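PDB 3EGE: putative methyltransferase from antibiotic biosynthesis pathway from Anabaena variabilis ATCC 29413, which probably acts as an S-adenosylmethionine-dependent methyltransferase, perhaps in antibiotic biosynthesis. Local coordinates for residues T82-L90 with F107-E116; G42-V50 with Q71-W80. One frame throughout, in Å; residues are numbered along the deposited sequence.

Contact 1: T82-L90 with F107-E116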
loop_
_atom_site.group_PDB
_atom_site.type_symbol
_atom_site.label_atom_id
_atom_site.label_comp_id
_atom_site.label_asym_id
_atom_site.label_seq_id
_atom_site.Cartn_x
_atom_site.Cartn_y
_atom_site.Cartn_z
ATOM N N THR A 82 15.451 -9.449 -7.011
ATOM C CA THR A 82 14.271 -10.153 -7.514
ATOM C C THR A 82 14.116 -11.443 -6.704
ATOM O O THR A 82 14.985 -12.293 -6.703
ATOM C CB THR A 82 14.302 -10.446 -9.053
ATOM O OG1 THR A 82 14.437 -9.207 -9.767
ATOM C CG2 THR A 82 12.990 -11.130 -9.492
ATOM N N GLY A 83 12.993 -11.567 -6.015
ATOM C CA GLY A 83 12.731 -12.734 -5.180
ATOM C C GLY A 83 11.428 -12.558 -4.441
ATOM O O GLY A 83 10.833 -11.484 -4.492
ATOM N N TYR A 84 11.003 -13.620 -3.762
ATOM C CA TYR A 84 9.764 -13.643 -3.011
ATOM C C TYR A 84 10.002 -13.326 -1.540
ATOM O O TYR A 84 11.063 -13.611 -0.987
ATOM C CB TYR A 84 9.093 -15.004 -3.135
ATOM C CG TYR A 84 8.709 -15.410 -4.542
ATOM C CD1 TYR A 84 7.628 -14.807 -5.189
ATOM C CD2 TYR A 84 9.391 -16.442 -5.204
ATOM C CE1 TYR A 84 7.243 -15.185 -6.482
ATOM C CE2 TYR A 84 9.022 -16.850 -6.515
ATOM C CZ TYR A 84 7.942 -16.213 -7.138
ATOM O OH TYR A 84 7.575 -16.601 -8.407
ATOM N N ALA A 85 8.985 -12.768 -0.907
ATOM C CA ALA A 85 9.021 -12.384 0.516
ATOM C C ALA A 85 9.359 -13.522 1.486
ATOM O O ALA A 85 10.002 -13.276 2.521
ATOM C CB ALA A 85 7.716 -11.721 0.907
ATOM N N GLU A 86 8.955 -14.746 1.128
ATOM C CA GLU A 86 9.172 -15.946 1.965
ATOM C C GLU A 86 10.596 -16.526 1.985
ATOM O O GLU A 86 10.882 -17.458 2.765
ATOM C CB GLU A 86 8.169 -17.076 1.620
ATOM C CG GLU A 86 8.262 -17.746 0.221
ATOM C CD GLU A 86 7.447 -17.070 -0.899
ATOM O OE1 GLU A 86 6.894 -15.953 -0.672
ATOM O OE2 GLU A 86 7.370 -17.673 -2.014
ATOM N N ASN A 87 11.451 -16.027 1.092
ATOM C CA ASN A 87 12.826 -16.474 0.974
ATOM C C ASN A 87 13.707 -15.324 0.460
ATOM O O ASN A 87 13.974 -15.190 -0.749
ATOM C CB ASN A 87 12.891 -17.695 0.067
ATOM C CG ASN A 87 14.306 -18.254 -0.064
ATOM O OD1 ASN A 87 15.122 -18.197 0.877
ATOM N ND2 ASN A 87 14.601 -18.814 -1.230
ATOM N N LEU A 88 14.124 -14.483 1.406
ATOM C CA LEU A 88 14.962 -13.335 1.126
ATOM C C LEU A 88 16.423 -13.787 1.044
ATOM O O LEU A 88 16.878 -14.548 1.893
ATOM C CB LEU A 88 14.784 -12.265 2.200
ATOM C CG LEU A 88 13.351 -11.748 2.451
ATOM C CD1 LEU A 88 13.305 -10.811 3.706
ATOM C CD2 LEU A 88 12.758 -11.039 1.238
ATOM N N ALA A 89 17.147 -13.313 0.018
ATOM C CA ALA A 89 18.586 -13.596 -0.160
ATOM C C ALA A 89 19.491 -12.756 0.777
ATOM O O ALA A 89 20.682 -12.995 0.864
ATOM C CB ALA A 89 18.993 -13.370 -1.582
ATOM N N LEU A 90 18.908 -11.833 1.524
ATOM C CA LEU A 90 19.618 -10.926 2.394
ATOM C C LEU A 90 20.114 -11.673 3.629
ATOM O O LEU A 90 19.381 -12.497 4.151
ATOM C CB LEU A 90 18.671 -9.790 2.822
ATOM C CG LEU A 90 17.998 -8.980 1.702
ATOM C CD1 LEU A 90 17.022 -7.965 2.320
ATOM C CD2 LEU A 90 19.059 -8.333 0.798
ATOM N N PHE A 107 1.612 -11.591 -0.633
ATOM C CA PHE A 107 2.516 -12.680 -0.254
ATOM C C PHE A 107 1.753 -14.005 -0.101
ATOM O O PHE A 107 0.636 -14.027 0.419
ATOM C CB PHE A 107 3.316 -12.374 1.045
ATOM C CG PHE A 107 4.088 -11.060 1.043
ATOM C CD1 PHE A 107 4.386 -10.341 -0.130
ATOM C CD2 PHE A 107 4.613 -10.589 2.247
ATOM C CE1 PHE A 107 5.120 -9.132 -0.071
ATOM C CE2 PHE A 107 5.350 -9.395 2.310
ATOM C CZ PHE A 107 5.608 -8.669 1.148
ATOM N N SER A 108 2.375 -15.108 -0.519
ATOM C CA SER A 108 1.739 -16.435 -0.476
ATOM C C SER A 108 1.881 -17.137 0.887
ATOM O O SER A 108 1.005 -17.915 1.265
ATOM C CB SER A 108 2.264 -17.327 -1.620
ATOM O OG SER A 108 3.632 -17.643 -1.442
ATOM N N HIS A 109 2.982 -16.910 1.605
ATOM C CA HIS A 109 3.189 -17.514 2.955
ATOM C C HIS A 109 3.558 -16.369 3.878
ATOM O O HIS A 109 4.730 -16.070 4.075
ATOM C CB HIS A 109 4.245 -18.620 2.880
ATOM C CG HIS A 109 3.893 -19.714 1.918
ATOM N ND1 HIS A 109 2.891 -20.628 2.163
ATOM C CD2 HIS A 109 4.393 -20.022 0.696
ATOM C CE1 HIS A 109 2.803 -21.462 1.143
ATOM N NE2 HIS A 109 3.703 -21.116 0.239
ATOM N N LEU A 110 2.528 -15.697 4.386
ATOM C CA LEU A 110 2.662 -14.479 5.206
ATOM C C LEU A 110 3.470 -14.665 6.490
ATOM O O LEU A 110 4.255 -13.793 6.844
ATOM C CB LEU A 110 1.285 -13.872 5.535
ATOM C CG LEU A 110 1.200 -12.456 6.140
ATOM C CD1 LEU A 110 1.913 -11.419 5.268
ATOM C CD2 LEU A 110 -0.263 -12.063 6.365
ATOM N N GLU A 111 3.291 -15.811 7.146
ATOM C CA GLU A 111 3.987 -16.130 8.385
ATOM C C GLU A 111 5.496 -16.229 8.173
ATOM O O GLU A 111 6.263 -15.547 8.844
ATOM C CB GLU A 111 3.390 -17.395 9.004
ATOM C CG GLU A 111 3.996 -17.772 10.365
ATOM C CD GLU A 111 2.973 -18.237 11.407
ATOM O OE1 GLU A 111 1.855 -18.656 11.031
ATOM O OE2 GLU A 111 3.294 -18.159 12.624
ATOM N N LYS A 112 5.904 -17.036 7.204
ATOM C CA LYS A 112 7.318 -17.171 6.836
ATOM C C LYS A 112 7.923 -15.811 6.381
ATOM O O LYS A 112 9.087 -15.527 6.693
ATOM C CB LYS A 112 7.485 -18.260 5.752
ATOM C CG LYS A 112 8.929 -18.537 5.292
ATOM C CD LYS A 112 9.798 -19.204 6.368
ATOM C CE LYS A 112 11.285 -19.083 6.042
ATOM N NZ LYS A 112 11.605 -19.510 4.640
ATOM N N SER A 113 7.149 -14.991 5.658
ATOM C CA SER A 113 7.587 -13.636 5.259
ATOM C C SER A 113 7.861 -12.747 6.482
ATOM O O SER A 113 8.859 -12.002 6.525
ATOM C CB SER A 113 6.586 -12.961 4.324
ATOM O OG SER A 113 6.430 -13.739 3.149
ATOM N N PHE A 114 6.997 -12.867 7.489
ATOM C CA PHE A 114 7.190 -12.167 8.757
ATOM C C PHE A 114 8.445 -12.642 9.487
ATOM O O PHE A 114 9.242 -11.810 9.920
ATOM C CB PHE A 114 5.957 -12.261 9.649
ATOM C CG PHE A 114 4.784 -11.427 9.203
ATOM C CD1 PHE A 114 4.888 -10.351 8.285
ATOM C CD2 PHE A 114 3.567 -11.619 9.843
ATOM C CE1 PHE A 114 3.782 -9.569 7.972
ATOM C CE2 PHE A 114 2.465 -10.835 9.546
ATOM C CZ PHE A 114 2.566 -9.807 8.621
ATOM N N GLN A 115 8.619 -13.967 9.572
ATOM C CA GLN A 115 9.823 -14.601 10.150
ATOM C C GLN A 115 11.093 -14.123 9.459
ATOM O O GLN A 115 12.096 -13.858 10.135
ATOM C CB GLN A 115 9.739 -16.127 10.055
ATOM C CG GLN A 115 8.646 -16.734 10.904
ATOM C CD GLN A 115 8.320 -18.166 10.560
ATOM O OE1 GLN A 115 9.079 -18.851 9.872
ATOM N NE2 GLN A 115 7.184 -18.635 11.052
ATOM N N GLU A 116 11.025 -14.014 8.124
ATOM C CA GLU A 116 12.119 -13.470 7.296
ATOM C C GLU A 116 12.466 -12.010 7.626
ATOM O O GLU A 116 13.642 -11.653 7.622
ATOM C CB GLU A 116 11.806 -13.597 5.778
ATOM C CG GLU A 116 11.987 -14.972 5.145
ATOM C CD GLU A 116 13.434 -15.413 5.124
ATOM O OE1 GLU A 116 13.920 -15.991 6.133
ATOM O OE2 GLU A 116 14.087 -15.193 4.091
HETATM O O HOH W 1 9.868 -11.043 4.144
HETATM O O HOH W 2 5.009 -14.414 -2.354
HETATM O O HOH W 3 5.558 -17.687 -4.355
HETATM O O HOH W 4 15.822 -16.960 3.209
#
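Ala-85 lays its CB over the centre of the Phe-107 ring, 3.4 Å from the centroid and only 5° off the ring normal, a CH-pi contact in which the methyl is about equally far from all six ring carbons. The same methyl meets Ser-113 OG at 3.3 Å, while that hydroxyl donates to His-109 O, the N-cap residue's carbonyl, which also accepts the backbone N-H of Ser-113. One helical turn further along, Glu-116 closes the other end of the loop. Its chain bends at chi2 (-66°), brings CG against the carbonyl oxygens of Ala-85 and Glu-86, and turns the anti lone pair of OE2 to the backbone N of Leu-88 at 2.8 Å; OE1 forms a salt bridge with Arg-119. The Leu-88 and Glu-116 side chains run alongside each other with opposite sense, Leu-88 CD1 beside Glu-116 CB. Lys-112 packs CG 4.0 Å from Glu-86 CB and folds back at chi2 and chi4 until NZ sits nearly in line with the Glu-86 C=O bond, 2.9 Å from O. Water 1 donates to both Ala-85 O and Ser-113 O. The two direct hydrogen bonds across the contact thus use main-chain atoms of the loop, in the Tyr-84 to Asn-87 turn and just after it, while the Glu-86 carboxylate is joined to Ser-108 N through water 2.

Contact 2: G42-V50 with Q71-W80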
loop_
_atom_site.group_PDB
_atom_site.type_symbol
_atom_site.label_atom_id
_atom_site.label_comp_id
_atom_site.label_asym_id
_atom_site.label_seq_id
_atom_site.Cartn_x
_atom_site.Cartn_y
_atom_site.Cartn_z
ATOM N N GLY A 42 8.455 -6.365 -1.118
ATOM C CA GLY A 42 7.344 -6.139 -2.028
ATOM C C GLY A 42 7.457 -4.692 -2.455
ATOM O O GLY A 42 6.536 -3.904 -2.252
ATOM N N ALA A 43 8.603 -4.344 -3.032
ATOM C CA ALA A 43 8.914 -2.964 -3.414
ATOM C C ALA A 43 8.096 -2.472 -4.620
ATOM O O ALA A 43 7.986 -1.247 -4.840
ATOM C CB ALA A 43 10.423 -2.819 -3.683
ATOM N N GLY A 44 7.577 -3.422 -5.407
ATOM C CA GLY A 44 6.781 -3.138 -6.590
ATOM C C GLY A 44 7.584 -2.334 -7.576
ATOM O O GLY A 44 8.664 -2.763 -7.952
ATOM N N THR A 45 7.104 -1.141 -7.932
ATOM C CA THR A 45 7.827 -0.270 -8.874
ATOM C C THR A 45 9.028 0.459 -8.256
ATOM O O THR A 45 9.804 1.080 -9.001
ATOM C CB THR A 45 6.887 0.778 -9.560
ATOM O OG1 THR A 45 6.336 1.658 -8.574
ATOM C CG2 THR A 45 5.776 0.066 -10.350
ATOM N N GLY A 46 9.173 0.403 -6.922
ATOM C CA GLY A 46 10.294 1.048 -6.223
ATOM C C GLY A 46 10.140 2.533 -5.969
ATOM O O GLY A 46 11.114 3.189 -5.584
ATOM N N GLY A 47 8.934 3.077 -6.179
ATOM C CA GLY A 47 8.662 4.488 -5.925
ATOM C C GLY A 47 8.964 4.869 -4.489
ATOM O O GLY A 47 9.685 5.840 -4.259
ATOM N N TYR A 48 8.430 4.102 -3.535
ATOM C CA TYR A 48 8.701 4.331 -2.095
ATOM C C TYR A 48 10.166 4.035 -1.679
ATOM O O TYR A 48 10.718 4.734 -0.798
ATOM C CB TYR A 48 7.668 3.634 -1.199
ATOM C CG TYR A 48 6.372 4.416 -1.199
ATOM C CD1 TYR A 48 6.198 5.528 -0.339
ATOM C CD2 TYR A 48 5.340 4.107 -2.102
ATOM C CE1 TYR A 48 4.991 6.302 -0.369
ATOM C CE2 TYR A 48 4.153 4.865 -2.144
ATOM C CZ TYR A 48 3.980 5.956 -1.269
ATOM O OH TYR A 48 2.826 6.695 -1.298
ATOM N N SER A 49 10.772 3.041 -2.342
ATOM C CA SER A 49 12.188 2.688 -2.166
ATOM C C SER A 49 13.067 3.896 -2.473
ATOM O O SER A 49 13.914 4.281 -1.648
ATOM C CB SER A 49 12.588 1.501 -3.072
ATOM O OG SER A 49 11.650 0.426 -2.980
ATOM N N VAL A 50 12.822 4.518 -3.629
ATOM C CA VAL A 50 13.567 5.728 -4.054
ATOM C C VAL A 50 13.232 6.933 -3.183
ATOM O O VAL A 50 14.129 7.682 -2.792
ATOM C CB VAL A 50 13.322 6.074 -5.568
ATOM C CG1 VAL A 50 13.971 7.439 -5.952
ATOM C CG2 VAL A 50 13.847 4.927 -6.463
ATOM N N GLN A 71 10.750 -1.306 -14.857
ATOM C CA GLN A 71 9.991 -0.064 -14.576
ATOM C C GLN A 71 10.414 0.472 -13.172
ATOM O O GLN A 71 9.660 0.354 -12.184
ATOM C CB GLN A 71 8.450 -0.287 -14.652
ATOM C CG GLN A 71 7.827 -0.306 -16.080
ATOM C CD GLN A 71 8.285 -1.460 -16.979
ATOM O OE1 GLN A 71 8.662 -2.534 -16.508
ATOM N NE2 GLN A 71 8.225 -1.237 -18.290
ATOM N N ALA A 72 11.628 1.037 -13.097
ATOM C CA ALA A 72 12.186 1.556 -11.829
ATOM C C ALA A 72 13.414 2.454 -12.031
ATOM O O ALA A 72 14.278 2.162 -12.859
ATOM C CB ALA A 72 12.532 0.405 -10.868
ATOM N N VAL A 73 13.474 3.530 -11.243
ATOM C CA VAL A 73 14.565 4.507 -11.274
ATOM C C VAL A 73 15.825 3.906 -10.639
ATOM O O VAL A 73 15.783 3.460 -9.486
ATOM C CB VAL A 73 14.187 5.813 -10.470
ATOM C CG1 VAL A 73 15.375 6.802 -10.362
ATOM C CG2 VAL A 73 12.948 6.499 -11.070
ATOM N N VAL A 74 16.922 3.873 -11.400
ATOM C CA VAL A 74 18.230 3.453 -10.883
ATOM C C VAL A 74 18.648 4.558 -9.916
ATOM O O VAL A 74 18.697 5.728 -10.305
ATOM C CB VAL A 74 19.297 3.309 -12.003
ATOM C CG1 VAL A 74 20.702 3.113 -11.415
ATOM C CG2 VAL A 74 18.932 2.159 -12.942
ATOM N N HIS A 75 18.893 4.191 -8.661
ATOM C CA HIS A 75 19.259 5.138 -7.616
ATOM C C HIS A 75 20.504 4.601 -6.909
ATOM O O HIS A 75 20.567 3.382 -6.646
ATOM C CB HIS A 75 18.097 5.308 -6.634
ATOM C CG HIS A 75 18.267 6.457 -5.686
ATOM N ND1 HIS A 75 18.959 6.351 -4.501
ATOM C CD2 HIS A 75 17.840 7.740 -5.753
ATOM C CE1 HIS A 75 18.961 7.517 -3.880
ATOM N NE2 HIS A 75 18.280 8.375 -4.615
ATOM N N PRO A 76 21.492 5.482 -6.604
ATOM C CA PRO A 76 22.731 5.021 -5.957
ATOM C C PRO A 76 22.581 4.310 -4.598
ATOM O O PRO A 76 23.414 3.466 -4.286
ATOM C CB PRO A 76 23.550 6.318 -5.769
ATOM C CG PRO A 76 22.942 7.295 -6.618
ATOM C CD PRO A 76 21.524 6.942 -6.819
ATOM N N GLN A 77 21.559 4.689 -3.825
ATOM C CA GLN A 77 21.268 4.142 -2.497
ATOM C C GLN A 77 20.148 3.078 -2.458
ATOM O O GLN A 77 19.686 2.713 -1.376
ATOM C CB GLN A 77 21.002 5.285 -1.486
ATOM C CG GLN A 77 22.259 6.110 -1.071
ATOM C CD GLN A 77 22.713 7.161 -2.070
ATOM O OE1 GLN A 77 21.921 7.691 -2.837
ATOM N NE2 GLN A 77 24.004 7.491 -2.042
ATOM N N VAL A 78 19.730 2.578 -3.624
ATOM C CA VAL A 78 18.742 1.505 -3.716
ATOM C C VAL A 78 19.416 0.290 -4.375
ATOM O O VAL A 78 20.039 0.438 -5.424
ATOM C CB VAL A 78 17.462 1.929 -4.500
ATOM C CG1 VAL A 78 16.432 0.791 -4.537
ATOM C CG2 VAL A 78 16.821 3.158 -3.860
ATOM N N GLU A 79 19.340 -0.880 -3.723
ATOM C CA GLU A 79 19.824 -2.147 -4.303
ATOM C C GLU A 79 18.612 -3.017 -4.619
ATOM O O GLU A 79 17.805 -3.270 -3.750
ATOM C CB GLU A 79 20.806 -2.891 -3.386
ATOM C CG GLU A 79 22.100 -2.099 -3.034
ATOM C CD GLU A 79 22.959 -1.684 -4.224
ATOM O OE1 GLU A 79 22.751 -2.136 -5.371
ATOM O OE2 GLU A 79 23.872 -0.867 -4.016
ATOM N N TRP A 80 18.518 -3.491 -5.860
ATOM C CA TRP A 80 17.373 -4.278 -6.308
ATOM C C TRP A 80 17.630 -5.795 -6.306
ATOM O O TRP A 80 18.616 -6.296 -6.909
ATOM C CB TRP A 80 16.924 -3.831 -7.704
ATOM C CG TRP A 80 15.504 -4.148 -7.901
ATOM C CD1 TRP A 80 14.954 -5.358 -8.290
ATOM C CD2 TRP A 80 14.408 -3.280 -7.618
ATOM N NE1 TRP A 80 13.585 -5.257 -8.329
ATOM C CE2 TRP A 80 13.214 -4.005 -7.904
ATOM C CE3 TRP A 80 14.314 -1.946 -7.185
ATOM C CZ2 TRP A 80 11.933 -3.442 -7.755
ATOM C CZ3 TRP A 80 13.028 -1.380 -7.022
ATOM C CH2 TRP A 80 11.857 -2.133 -7.313
#
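Val-50, Trp-80 and Thr-45 bury the most surface here, and each meets a different part of the facing segment. Val-50, in the first turns of helix 47-53, divides its two methyls between neighbours. CG1, anti to the backbone N (chi1 173°), reaches His-75 CD2 at 3.9 Å, whereas CG2 lies 4.1 Å from Val-73 CB and also approaches Val-78 CG2. The Val-50 and Val-73 side chains meet nearly perpendicular to one another. Two hydrogen bonds hold the His-75 ring: ND1 accepts from Gln-77 N, which lies 27° out of the ring plane, and NE2 is hydrogen-bonded to Asn-54 OD1.

Trp-80 extends its six-membered ring toward the glycine-rich turn that precedes the helix. The ring meets the turn at its edge, with Gly-44 O near the ring plane and 3.3 Å from CH2, and Gly-46 CA 3.7 Å from the same carbon. This edge sits directly against Gly-46, a residue with positive phi. Ala-43 CB adds an apolar touch to CH2.

Thr-45 comes in chiefly through its backbone, its carbonyl O lying 3.4 Å from Ala-72 CB, while its own CB approaches Gln-71 O. No hydrogen bond crosses between the segments, so van der Waals contact carries the join; Ser-49 turns its OG to Asp-40 instead, and its carbonyl O meets Val-78 CG2.

Strand 37-41, the turn from Ala-43 to Gly-46 and helix 47-53, with Gly-42, Gly-44 and Gly-47 spaced as in a GxGxxG pattern, are consistent with the strand-turn-helix of Rossmann-like methyltransferases, where such a loop commonly lines the S-adenosylmethionine pocket; here the loop's flank is covered by Trp-80 of the outermost strand 78-81.

Overall arrangement
Both contacts belong to the Rossmann-like methyltransferase domain, and in each a loop packs against the start of a helix beside the parallel part of the sheet. In series along the chain, they share strand 78-81 as a boundary: contact 2 takes in nearly all of it, and contact 1 uses the loop that follows it. Contact 2 is a surface contact, joined by apolar and edge contacts without a hydrogen bond across it. Contact 1 is partly buried, and combines a methyl-on-ring core with hydrogen bonds and waters. Their centres lie about 18 Å apart, yet they meet where Phe-107 CE1 packs 4.2 Å from Gly-42 CA.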